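Local coordinates for protein acetyl-CoA acetyltransferase (Mycobacterium smegmatis, PDB 4EGV) that probably has acyltransferase activity and is a monomeric thiolase-like protein of type 1 carrying an additional C-terminal domain, at residues P317-A322 and S413-G418; M302-L307 and A437-Q442; A250-I255 and P260-A265; V462-T467 and L495-D500. All coordinates share one frame; numbering follows the deposited sequence.

Interaction 1 of 4, residues P317-A322 and S413-G418; sequences PASVTA and SKYSVG
Ser-319 lies over one face of the Tyr-415 ring, and the tyrosine can be followed outward atom by atom beneath it. Tyr-415 CB meets Ser-319 OG at 3.7 Å. One bond on, Tyr-415 CG lies 3.8 Å from Ser-319 CB. The ring then forks: Tyr-415 CD1 runs under the serine hydroxyl, 3.9 Å from Ser-319 OG, while CD2 faces the carbonyl oxygen of Ser-319. CE1, CE2, CZ and the tip, OH, run on past the serine, so the CH-pi contact is offset toward the rim, with Ser-319 CB 4.1 Å from the ring centroid and 24° off its normal. The hydroxyl of Ser-319 is hydrogen-bonded to Ser-316 OG. This is helix-on-sheet packing of the thiolase fold: helix 317-330 lies against strand 414-421 of the mixed sheet, the two local axes 7.9 Å apart and only 13° from parallel. One turn after Ser-319, Ala-322 CB approaches the edge of the same ring, near its plane, and touches Val-417 CG2 at 4.0 Å. With CG1 of the valine anti to the backbone N (chi1 -175°), CG2 lies beside that N and is the methyl that meets Ala-322. Ile-353 of helix 348-357 also packs against both Ser-319 and Tyr-415.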
loop_
_atom_site.group_PDB
_atom_site.type_symbol
_atom_site.label_atom_id
_atom_site.label_comp_id
_atom_site.label_asym_id
_atom_site.label_seq_id
_atom_site.Cartn_x
_atom_site.Cartn_y
_atom_site.Cartn_z
ATOM N N PRO A 317 12.263 4.797 5.690
ATOM C CA PRO A 317 12.258 4.748 7.153
ATOM C C PRO A 317 10.928 5.164 7.779
ATOM O O PRO A 317 10.610 4.694 8.836
ATOM C CB PRO A 317 13.371 5.723 7.553
ATOM C CG PRO A 317 14.159 5.933 6.332
ATOM C CD PRO A 317 13.266 5.737 5.172
ATOM N N ALA A 318 10.168 6.032 7.125
ATOM C CA ALA A 318 8.819 6.415 7.569
ATOM C C ALA A 318 7.836 5.245 7.640
ATOM O O ALA A 318 6.961 5.217 8.472
ATOM C CB ALA A 318 8.253 7.537 6.714
ATOM N N SER A 319 7.986 4.256 6.787
ATOM C CA SER A 319 7.077 3.134 6.836
ATOM C C SER A 319 7.355 2.274 8.040
ATOM O O SER A 319 6.473 1.752 8.655
ATOM C CB SER A 319 7.158 2.337 5.535
ATOM O OG SER A 319 7.061 3.218 4.431
ATOM N N VAL A 320 8.612 2.125 8.361
ATOM C CA VAL A 320 9.047 1.301 9.452
ATOM C C VAL A 320 8.667 1.967 10.764
ATOM O O VAL A 320 8.185 1.319 11.674
ATOM C CB VAL A 320 10.577 1.116 9.383
ATOM C CG1 VAL A 320 11.096 0.262 10.543
ATOM C CG2 VAL A 320 10.988 0.558 8.024
ATOM N N THR A 321 8.879 3.272 10.838
ATOM C CA THR A 321 8.502 4.065 11.972
ATOM C C THR A 321 7.012 3.940 12.268
ATOM O O THR A 321 6.622 3.823 13.436
ATOM C CB THR A 321 8.880 5.536 11.763
ATOM O OG1 THR A 321 10.265 5.610 11.449
ATOM C CG2 THR A 321 8.642 6.378 13.040
ATOM N N ALA A 322 6.190 3.948 11.220
ATOM C CA ALA A 322 4.745 3.779 11.358
ATOM C C ALA A 322 4.436 2.447 11.950
ATOM O O ALA A 322 3.632 2.368 12.859
ATOM C CB ALA A 322 4.010 3.967 10.025
ATOM N N SER A 413 5.315 6.655 -0.614
ATOM C CA SER A 413 5.233 8.034 -0.069
ATOM C C SER A 413 4.513 8.057 1.269
ATOM O O SER A 413 4.775 8.884 2.095
ATOM C CB SER A 413 4.521 9.011 -1.028
ATOM O OG SER A 413 5.104 9.054 -2.289
ATOM N N LYS A 414 3.579 7.137 1.439
ATOM C CA LYS A 414 2.652 7.137 2.545
ATOM C C LYS A 414 2.445 5.718 3.075
ATOM O O LYS A 414 2.316 4.763 2.312
ATOM C CB LYS A 414 1.312 7.727 2.105
ATOM C CG LYS A 414 1.184 9.196 2.287
ATOM C CD LYS A 414 0.004 9.682 1.493
ATOM C CE LYS A 414 -0.197 11.200 1.601
ATOM N NZ LYS A 414 -1.637 11.584 1.349
ATOM N N TYR A 415 2.414 5.607 4.400
ATOM C CA TYR A 415 2.164 4.350 5.062
ATOM C C TYR A 415 1.302 4.489 6.321
ATOM O O TYR A 415 1.516 5.340 7.164
ATOM C CB TYR A 415 3.474 3.680 5.366
ATOM C CG TYR A 415 3.390 2.209 5.266
ATOM C CD1 TYR A 415 3.527 1.581 4.029
ATOM C CD2 TYR A 415 3.215 1.426 6.415
ATOM C CE1 TYR A 415 3.494 0.180 3.905
ATOM C CE2 TYR A 415 3.178 0.028 6.320
ATOM C CZ TYR A 415 3.318 -0.597 5.047
ATOM O OH TYR A 415 3.274 -1.968 4.944
ATOM N N SER A 416 0.296 3.633 6.415
ATOM C CA SER A 416 -0.698 3.655 7.471
ATOM C C SER A 416 -0.855 2.270 7.969
ATOM O O SER A 416 -0.995 1.329 7.219
ATOM C CB SER A 416 -2.040 4.170 6.974
ATOM O OG SER A 416 -2.026 5.560 6.856
ATOM N N VAL A 417 -0.806 2.155 9.272
ATOM C CA VAL A 417 -0.813 0.863 9.915
ATOM C C VAL A 417 -1.971 0.801 10.888
ATOM O O VAL A 417 -2.272 1.748 11.545
ATOM C CB VAL A 417 0.569 0.530 10.618
ATOM C CG1 VAL A 417 0.550 -0.871 11.170
ATOM C CG2 VAL A 417 1.723 0.709 9.669
ATOM N N GLY A 418 -2.649 -0.327 10.905
ATOM C CA GLY A 418 -3.609 -0.649 11.922
ATOM C C GLY A 418 -3.346 -2.030 12.506
ATOM O O GLY A 418 -2.961 -2.966 11.813
#

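Interaction 2 of 4, residues M302-L307 and A437-Q442; sequences MKEPKL and AEHDAQ
His-439 reaches from the last turns of helix 432-440 with its imidazole directed edge-on at Glu-304 and Pro-305. Its CG is anti to the backbone N (chi1 -168°), which swings the ring out from the helix and places CE1, as modelled, in front. There Glu-304 OE1 comes to 3.2 Å of His-439 CE1, near the ring plane, whereas its distance to His-439 NE2 is 3.7 Å. Carboxylate and ring stand almost perpendicular, 87° apart. Although the CB of Glu-304 points away from the histidine, a bend at chi2 (-83°) folds the carboxylate back to it. The other oxygen, OE2, is gripped by Ser-316 OG and Ala-318 N, which fix the carboxylate beside the first turn of helix 317-330. Pro-305 crosses the histidine at about a right angle, its CD 3.7 Å from His-439 CE1. Selenomethionine Met-302, folded back on itself at each torsion, brings its methyl CE to 4.2 Å of His-439 CB. Van der Waals contacts, largely at the ring edge, place helix 432-440 on the end of strand 294-303 of the thiolase-fold sheet; the helix side, 437-442, falls in the sequence range assigned to the additional C-terminal domain of type 1 thiolase-like proteins.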
loop_
_atom_site.group_PDB
_atom_site.type_symbol
_atom_site.label_atom_id
_atom_site.label_comp_id
_atom_site.label_asym_id
_atom_site.label_seq_id
_atom_site.Cartn_x
_atom_site.Cartn_y
_atom_site.Cartn_z
HETATM N N MSE A 302 2.383 7.682 8.501
HETATM C CA MSE A 302 3.611 8.361 8.160
HETATM C C MSE A 302 3.696 8.779 6.708
HETATM O O MSE A 302 2.944 8.310 5.886
HETATM C CB MSE A 302 4.810 7.507 8.550
HETATM C CG MSE A 302 4.996 7.350 10.070
HETATM SE SE MSE A 302 5.383 9.005 11.055
HETATM C CE MSE A 302 7.030 9.585 10.145
ATOM N N LYS A 303 4.614 9.689 6.408
ATOM C CA LYS A 303 4.782 10.235 5.064
ATOM C C LYS A 303 6.246 10.507 4.744
ATOM O O LYS A 303 6.949 11.043 5.575
ATOM C CB LYS A 303 3.974 11.522 4.934
ATOM C CG LYS A 303 4.200 12.285 3.629
ATOM C CD LYS A 303 3.533 13.655 3.652
ATOM C CE LYS A 303 2.015 13.447 3.844
ATOM N NZ LYS A 303 1.287 14.519 4.581
ATOM N N GLU A 304 6.700 10.131 3.543
ATOM C CA GLU A 304 8.035 10.486 3.024
ATOM C C GLU A 304 8.081 11.828 2.278
ATOM O O GLU A 304 7.047 12.354 1.887
ATOM C CB GLU A 304 8.555 9.392 2.121
ATOM C CG GLU A 304 8.730 8.053 2.801
ATOM C CD GLU A 304 10.067 7.897 3.578
ATOM O OE1 GLU A 304 10.950 8.795 3.552
ATOM O OE2 GLU A 304 10.249 6.847 4.227
ATOM N N PRO A 305 9.288 12.408 2.124
ATOM C CA PRO A 305 9.470 13.564 1.230
ATOM C C PRO A 305 9.582 13.089 -0.212
ATOM O O PRO A 305 9.691 11.894 -0.423
ATOM C CB PRO A 305 10.778 14.184 1.725
ATOM C CG PRO A 305 11.505 13.070 2.427
ATOM C CD PRO A 305 10.466 12.182 2.989
ATOM N N LYS A 306 9.546 13.990 -1.195
ATOM C CA LYS A 306 9.592 13.564 -2.605
ATOM C C LYS A 306 10.765 12.688 -2.855
ATOM O O LYS A 306 11.782 12.801 -2.214
ATOM C CB LYS A 306 9.622 14.706 -3.630
ATOM C CG LYS A 306 9.865 16.079 -3.096
ATOM C CD LYS A 306 9.485 17.135 -4.135
ATOM C CE LYS A 306 8.458 18.098 -3.533
ATOM N NZ LYS A 306 7.472 18.555 -4.543
ATOM N N LEU A 307 10.602 11.848 -3.854
ATOM C CA LEU A 307 11.537 10.828 -4.188
ATOM C C LEU A 307 12.965 11.306 -4.280
ATOM O O LEU A 307 13.790 10.742 -3.736
ATOM C CB LEU A 307 11.090 10.083 -5.434
ATOM C CG LEU A 307 12.021 9.010 -5.939
ATOM C CD1 LEU A 307 12.245 8.015 -4.886
ATOM C CD2 LEU A 307 11.427 8.380 -7.147
ATOM N N ALA A 437 7.234 15.313 12.309
ATOM C CA ALA A 437 8.022 16.540 12.368
ATOM C C ALA A 437 9.510 16.247 12.587
ATOM O O ALA A 437 10.377 17.001 12.116
ATOM C CB ALA A 437 7.477 17.500 13.415
ATOM N N GLU A 438 9.804 15.146 13.275
ATOM C CA GLU A 438 11.189 14.679 13.420
ATOM C C GLU A 438 11.779 14.228 12.103
ATOM O O GLU A 438 12.894 14.586 11.780
ATOM C CB GLU A 438 11.307 13.556 14.438
ATOM C CG GLU A 438 11.924 13.985 15.762
ATOM C CD GLU A 438 11.462 13.126 16.939
ATOM O OE1 GLU A 438 11.599 11.879 16.880
ATOM O OE2 GLU A 438 10.950 13.705 17.924
ATOM N N HIS A 439 11.023 13.448 11.343
ATOM C CA HIS A 439 11.459 12.976 10.037
ATOM C C HIS A 439 11.524 14.110 9.015
ATOM O O HIS A 439 12.334 14.063 8.110
ATOM C CB HIS A 439 10.553 11.840 9.542
ATOM C CG HIS A 439 11.098 11.112 8.354
ATOM N ND1 HIS A 439 10.608 11.300 7.082
ATOM C CD2 HIS A 439 12.106 10.213 8.240
ATOM C CE1 HIS A 439 11.291 10.557 6.233
ATOM N NE2 HIS A 439 12.200 9.881 6.911
ATOM N N ASP A 440 10.670 15.123 9.165
ATOM C CA ASP A 440 10.666 16.290 8.282
ATOM C C ASP A 440 11.885 17.158 8.527
ATOM O O ASP A 440 12.283 17.922 7.648
ATOM C CB ASP A 440 9.398 17.143 8.469
ATOM C CG ASP A 440 8.171 16.558 7.766
ATOM O OD1 ASP A 440 8.350 15.675 6.910
ATOM O OD2 ASP A 440 7.031 16.978 8.070
ATOM N N ALA A 441 12.455 17.041 9.730
ATOM C CA ALA A 441 13.672 17.768 10.142
ATOM C C ALA A 441 14.984 17.148 9.633
ATOM O O ALA A 441 16.023 17.815 9.641
ATOM C CB ALA A 441 13.718 17.923 11.670
ATOM N N GLN A 442 14.944 15.887 9.206
ATOM C CA GLN A 442 16.098 15.241 8.561
ATOM C C GLN A 442 16.596 16.059 7.368
ATOM O O GLN A 442 15.791 16.661 6.644
ATOM C CB GLN A 442 15.756 13.830 8.071
ATOM C CG GLN A 442 15.295 12.853 9.137
ATOM C CD GLN A 442 16.417 12.368 10.004
ATOM O OE1 GLN A 442 16.645 12.886 11.098
ATOM N NE2 GLN A 442 17.142 11.376 9.515
#

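Interaction 3 of 4, residues A250-I255 and P260-A265; sequences ASNRMI and PRLMVA
A short antiparallel beta-hairpin pairs Met-254 with Pro-260 as a non-hydrogen-bonded pair, their CA atoms 4.3 Å apart and their side chains diverging. In the chain it falls between strands 136-143 and 271-279, probably corresponding to the loop domain of thiolases, and runs directly into the 3-10 turn 261-263. Asn-252 fastens that turn. With CG anti to the backbone N (chi1 -175°), its amide lies alongside Pro-260, and OD1 accepts Leu-262 N at 2.6 Å in a nearly straight bond (170° at the hydrogen), the donor tilted somewhat from the carbonyl plane. The amide is gripped at both ends, because ND2 is bonded to the carbonyls of Leu-245 and Thr-247. The leucine slants across it, Leu-262 CB and CG both touching Asn-252 OD1. Next to this, Arg-261 N donates to Arg-253 O at 2.8 Å, from above the carbonyl plane. The aliphatic part of Arg-261 packs on Ile-255, with Arg-261 CG 3.7 Å from Ile-255 CD1. The guanidinium planes of Arg-253 and Arg-261, two like charges, are nearly parallel, 5° apart, with Arg-253 NH1 4.5 Å from Arg-261 NE. Bent at chi3, Arg-261 turns NH1 back to Ser-251 O, 2.7 Å away, in a weak hydrogen bond.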
loop_
_atom_site.group_PDB
_atom_site.type_symbol
_atom_site.label_atom_id
_atom_site.label_comp_id
_atom_site.label_asym_id
_atom_site.label_seq_id
_atom_site.Cartn_x
_atom_site.Cartn_y
_atom_site.Cartn_z
ATOM N N ALA A 250 8.291 -15.635 -23.419
ATOM C CA ALA A 250 7.496 -14.751 -24.267
ATOM C C ALA A 250 6.235 -14.300 -23.517
ATOM O O ALA A 250 5.727 -13.188 -23.731
ATOM C CB ALA A 250 7.136 -15.450 -25.566
ATOM N N SER A 251 5.761 -15.174 -22.630
ATOM C CA SER A 251 4.570 -14.965 -21.797
ATOM C C SER A 251 4.863 -14.052 -20.562
ATOM O O SER A 251 4.077 -13.160 -20.246
ATOM C CB SER A 251 4.030 -16.350 -21.391
ATOM O OG SER A 251 2.903 -16.275 -20.556
ATOM N N ASN A 252 5.997 -14.293 -19.888
ATOM C CA ASN A 252 6.484 -13.547 -18.714
ATOM C C ASN A 252 7.678 -12.658 -19.081
ATOM O O ASN A 252 8.777 -12.783 -18.519
ATOM C CB ASN A 252 6.885 -14.524 -17.590
ATOM C CG ASN A 252 7.294 -13.810 -16.270
ATOM O OD1 ASN A 252 6.742 -12.787 -15.897
ATOM N ND2 ASN A 252 8.234 -14.383 -15.566
ATOM N N ARG A 253 7.452 -11.762 -20.035
ATOM C CA ARG A 253 8.501 -10.876 -20.528
ATOM C C ARG A 253 8.769 -9.675 -19.612
ATOM O O ARG A 253 7.905 -9.225 -18.857
ATOM C CB ARG A 253 8.203 -10.417 -21.965
ATOM C CG ARG A 253 6.918 -9.638 -22.089
ATOM C CD ARG A 253 6.572 -9.170 -23.495
ATOM N NE ARG A 253 5.437 -8.235 -23.411
ATOM C CZ ARG A 253 4.165 -8.570 -23.117
ATOM N NH1 ARG A 253 3.808 -9.846 -22.892
ATOM N NH2 ARG A 253 3.236 -7.616 -23.048
HETATM N N MSE A 254 9.999 -9.184 -19.693
HETATM C CA MSE A 254 10.433 -7.974 -19.021
HETATM C C MSE A 254 9.559 -6.781 -19.438
HETATM O O MSE A 254 9.448 -6.499 -20.612
HETATM C CB MSE A 254 11.922 -7.714 -19.331
HETATM C CG MSE A 254 12.905 -8.649 -18.617
HETATM SE SE MSE A 254 12.783 -8.589 -16.601
HETATM C CE MSE A 254 13.841 -6.958 -16.252
ATOM N N ILE A 255 8.937 -6.113 -18.463
ATOM C CA ILE A 255 8.115 -4.902 -18.678
ATOM C C ILE A 255 8.885 -3.627 -18.332
ATOM O O ILE A 255 9.156 -2.813 -19.174
ATOM C CB ILE A 255 6.813 -4.931 -17.805
ATOM C CG1 ILE A 255 5.944 -6.133 -18.152
ATOM C CG2 ILE A 255 5.963 -3.630 -17.956
ATOM C CD1 ILE A 255 4.957 -5.921 -19.330
ATOM N N PRO A 260 9.562 -8.777 -14.288
ATOM C CA PRO A 260 8.895 -9.548 -15.334
ATOM C C PRO A 260 7.399 -9.406 -15.214
ATOM O O PRO A 260 6.892 -9.169 -14.133
ATOM C CB PRO A 260 9.318 -10.985 -15.064
ATOM C CG PRO A 260 10.128 -10.970 -13.804
ATOM C CD PRO A 260 10.135 -9.627 -13.221
ATOM N N ARG A 261 6.709 -9.543 -16.337
ATOM C CA ARG A 261 5.259 -9.407 -16.394
ATOM C C ARG A 261 4.449 -10.107 -15.301
ATOM O O ARG A 261 3.537 -9.512 -14.818
ATOM C CB ARG A 261 4.724 -9.834 -17.750
ATOM C CG ARG A 261 3.456 -9.123 -18.129
ATOM C CD ARG A 261 2.797 -9.754 -19.342
ATOM N NE ARG A 261 1.462 -10.229 -19.021
ATOM C CZ ARG A 261 1.105 -11.477 -18.703
ATOM N NH1 ARG A 261 1.973 -12.484 -18.650
ATOM N NH2 ARG A 261 -0.170 -11.718 -18.427
ATOM N N LEU A 262 4.740 -11.357 -14.929
ATOM C CA LEU A 262 3.869 -12.083 -13.983
ATOM C C LEU A 262 3.897 -11.517 -12.582
ATOM O O LEU A 262 3.037 -11.812 -11.768
ATOM C CB LEU A 262 4.176 -13.573 -13.939
ATOM C CG LEU A 262 3.791 -14.358 -15.182
ATOM C CD1 LEU A 262 4.039 -15.810 -14.936
ATOM C CD2 LEU A 262 2.337 -14.129 -15.557
HETATM N N MSE A 263 4.879 -10.675 -12.327
HETATM C CA MSE A 263 5.119 -10.084 -11.038
HETATM C C MSE A 263 4.449 -8.719 -10.907
HETATM O O MSE A 263 4.561 -8.069 -9.873
HETATM C CB MSE A 263 6.622 -9.925 -10.912
HETATM C CG MSE A 263 7.159 -9.631 -9.536
HETATM SE SE MSE A 263 8.793 -10.704 -9.263
HETATM C CE MSE A 263 7.900 -12.311 -8.677
ATOM N N VAL A 264 3.792 -8.274 -11.972
ATOM C CA VAL A 264 3.055 -7.017 -12.017
ATOM C C VAL A 264 1.928 -7.193 -13.026
ATOM O O VAL A 264 2.159 -7.711 -14.089
ATOM C CB VAL A 264 3.956 -5.799 -12.412
ATOM C CG1 VAL A 264 5.258 -5.776 -11.607
ATOM C CG2 VAL A 264 4.215 -5.708 -13.918
ATOM N N ALA A 265 0.698 -6.804 -12.709
ATOM C CA ALA A 265 -0.429 -7.071 -13.630
ATOM C C ALA A 265 -1.618 -6.176 -13.335
ATOM O O ALA A 265 -1.804 -5.158 -13.979
ATOM C CB ALA A 265 -0.854 -8.547 -13.590
#

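Interaction 4 of 4, residues V462-T467 and L495-D500; sequences VRYDWT and LLSEGD
Leu-496 and Ser-497, side by side on the last turn of helix 490-498, meet Val-462 and Tyr-464 where strand 453-463 runs out. Leu-496 comes first: its CB points at the strand and touches Val-462 CG2 at 3.7 Å, the two side chains slanting across each other, while the leucine also packs on Pro-501. Ser-497 follows and touches both the valine and the tyrosine. Its OG is beside the backbone N (chi1 -45°), a setting that turns the hydroxyl back along the helix to bond the carbonyl oxygen of Val-493, one turn earlier. From there the oxygen makes van der Waals contacts with both partners, Ser-497 OG lying 4.0 Å from Val-462 CG1 and 3.9 Å from Tyr-464 CE1. The phenol end of the tyrosine reaches the helix backbone, with Tyr-464 OH 3.6 Å from Ser-497 CA, but its hydrogen bond is to Asp-257 OD1. The ring is held further by Val-462 CG1 over one face, toward the rim, and by an edge-to-face stack with His-469. At Gly-499 the helical backbone angles end, though its N still bonds Leu-495 O at 3.1 Å, and Asp-500 leads off to a salt bridge with Arg-203. A helix set between the third and fourth of five antiparallel strands, and packed here on the end of the first, is the arrangement expected of an OB-fold barrel, consistent with the family of this additional C-terminal domain.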
loop_
_atom_site.group_PDB
_atom_site.type_symbol
_atom_site.label_atom_id
_atom_site.label_comp_id
_atom_site.label_asym_id
_atom_site.label_seq_id
_atom_site.Cartn_x
_atom_site.Cartn_y
_atom_site.Cartn_z
ATOM N N VAL A 462 14.644 0.448 -16.807
ATOM C CA VAL A 462 14.526 0.419 -18.249
ATOM C C VAL A 462 13.077 0.150 -18.641
ATOM O O VAL A 462 12.399 -0.681 -18.028
ATOM C CB VAL A 462 15.433 -0.656 -18.870
ATOM C CG1 VAL A 462 15.409 -0.555 -20.407
ATOM C CG2 VAL A 462 16.845 -0.532 -18.376
ATOM N N ARG A 463 12.593 0.848 -19.660
ATOM C CA ARG A 463 11.261 0.556 -20.193
ATOM C C ARG A 463 11.359 -0.371 -21.385
ATOM O O ARG A 463 11.851 0.013 -22.422
ATOM C CB ARG A 463 10.534 1.823 -20.607
ATOM C CG ARG A 463 10.478 2.895 -19.549
ATOM C CD ARG A 463 9.294 3.802 -19.741
ATOM N NE ARG A 463 8.085 2.989 -19.736
ATOM C CZ ARG A 463 6.897 3.373 -19.283
ATOM N NH1 ARG A 463 6.698 4.597 -18.781
ATOM N NH2 ARG A 463 5.907 2.510 -19.335
ATOM N N TYR A 464 10.892 -1.597 -21.218
ATOM C CA TYR A 464 10.955 -2.616 -22.261
ATOM C C TYR A 464 9.684 -2.609 -23.107
ATOM O O TYR A 464 9.588 -3.279 -24.133
ATOM C CB TYR A 464 11.186 -4.003 -21.675
ATOM C CG TYR A 464 12.437 -4.136 -20.880
ATOM C CD1 TYR A 464 13.660 -4.306 -21.493
ATOM C CD2 TYR A 464 12.396 -4.129 -19.489
ATOM C CE1 TYR A 464 14.828 -4.450 -20.738
ATOM C CE2 TYR A 464 13.551 -4.284 -18.729
ATOM C CZ TYR A 464 14.760 -4.439 -19.361
ATOM O OH TYR A 464 15.880 -4.591 -18.604
ATOM N N ASP A 465 8.715 -1.829 -22.684
ATOM C CA ASP A 465 7.479 -1.722 -23.417
ATOM C C ASP A 465 7.562 -0.630 -24.475
ATOM O O ASP A 465 6.675 -0.514 -25.294
ATOM C CB ASP A 465 6.271 -1.550 -22.462
ATOM C CG ASP A 465 6.548 -0.564 -21.286
ATOM O OD1 ASP A 465 7.711 -0.440 -20.845
ATOM O OD2 ASP A 465 5.606 0.095 -20.786
ATOM N N TRP A 466 8.655 0.132 -24.470
ATOM C CA TRP A 466 8.951 1.099 -25.523
ATOM C C TRP A 466 9.975 0.542 -26.491
ATOM O O TRP A 466 10.809 -0.260 -26.110
ATOM C CB TRP A 466 9.457 2.404 -24.907
ATOM C CG TRP A 466 8.428 3.174 -24.130
ATOM C CD1 TRP A 466 7.191 2.752 -23.786
ATOM C CD2 TRP A 466 8.573 4.479 -23.556
ATOM N NE1 TRP A 466 6.535 3.705 -23.059
ATOM C CE2 TRP A 466 7.364 4.781 -22.896
ATOM C CE3 TRP A 466 9.603 5.436 -23.546
ATOM C CZ2 TRP A 466 7.145 6.015 -22.226
ATOM C CZ3 TRP A 466 9.385 6.680 -22.880
ATOM C CH2 TRP A 466 8.164 6.950 -22.240
ATOM N N THR A 467 9.889 0.947 -27.751
ATOM C CA THR A 467 10.982 0.771 -28.702
ATOM C C THR A 467 11.401 2.134 -29.255
ATOM O O THR A 467 10.576 2.858 -29.760
ATOM C CB THR A 467 10.607 -0.180 -29.827
ATOM O OG1 THR A 467 10.089 -1.370 -29.245
ATOM C CG2 THR A 467 11.819 -0.501 -30.745
ATOM N N LEU A 495 24.036 -1.880 -21.070
ATOM C CA LEU A 495 24.573 -2.019 -19.713
ATOM C C LEU A 495 23.466 -2.080 -18.653
ATOM O O LEU A 495 23.565 -2.879 -17.725
ATOM C CB LEU A 495 25.592 -0.906 -19.386
ATOM C CG LEU A 495 26.294 -1.031 -18.026
ATOM C CD1 LEU A 495 27.400 -2.125 -17.992
ATOM C CD2 LEU A 495 26.823 0.307 -17.585
ATOM N N LEU A 496 22.427 -1.248 -18.793
ATOM C CA LEU A 496 21.300 -1.238 -17.843
ATOM C C LEU A 496 20.402 -2.481 -17.916
ATOM O O LEU A 496 19.873 -2.937 -16.886
ATOM C CB LEU A 496 20.440 0.017 -17.980
ATOM C CG LEU A 496 21.094 1.396 -17.894
ATOM C CD1 LEU A 496 20.116 2.509 -18.220
ATOM C CD2 LEU A 496 21.711 1.633 -16.556
ATOM N N SER A 497 20.251 -3.035 -19.119
ATOM C CA SER A 497 19.411 -4.221 -19.327
ATOM C C SER A 497 20.093 -5.552 -19.024
ATOM O O SER A 497 19.444 -6.489 -18.558
ATOM C CB SER A 497 18.895 -4.274 -20.763
ATOM O OG SER A 497 18.424 -3.020 -21.212
ATOM N N GLU A 498 21.393 -5.634 -19.305
ATOM C CA GLU A 498 22.092 -6.916 -19.350
ATOM C C GLU A 498 23.304 -7.037 -18.427
ATOM O O GLU A 498 23.738 -8.148 -18.142
ATOM C CB GLU A 498 22.534 -7.221 -20.789
ATOM C CG GLU A 498 21.389 -7.541 -21.776
ATOM C CD GLU A 498 21.869 -7.954 -23.197
ATOM O OE1 GLU A 498 23.073 -7.791 -23.551
ATOM O OE2 GLU A 498 21.010 -8.442 -23.968
ATOM N N GLY A 499 23.676 -5.936 -17.804
ATOM C CA GLY A 499 24.750 -5.941 -16.834
ATOM C C GLY A 499 24.433 -5.433 -15.439
ATOM O O GLY A 499 23.385 -5.671 -14.928
ATOM N N ASP A 500 25.366 -4.733 -14.829
ATOM C CA ASP A 500 25.205 -4.167 -13.504
ATOM C C ASP A 500 25.803 -2.768 -13.505
ATOM O O ASP A 500 27.004 -2.607 -13.540
ATOM C CB ASP A 500 25.901 -5.063 -12.485
ATOM C CG ASP A 500 25.442 -4.831 -11.093
ATOM O OD1 ASP A 500 25.069 -3.718 -10.777
ATOM O OD2 ASP A 500 25.501 -5.758 -10.293
#

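How the interactions relate
From the N terminus, interaction 3 closes first, a local contact within residues 250-265, around a hairpin. Interaction 2 then opens at 302-307 and closes a long loop at 437-442; interaction 1, 317-322 with 413-418, lies wholly within it. These two share neighbouring strands of the large sheet, where Tyr-415 O and Met-302 N probably form a hydrogen bond, and each of the two contacts lays a helix, 317-330 or 432-440, on that sheet. Interaction 4 follows in series and closes within the C-terminal domain. It touches interaction 3 through Ile-255 O and Tyr-464 N, a probable hydrogen bond joining that domain to the hairpin. Between the two pairs, nearest atoms stay about 13 to 17 Å apart.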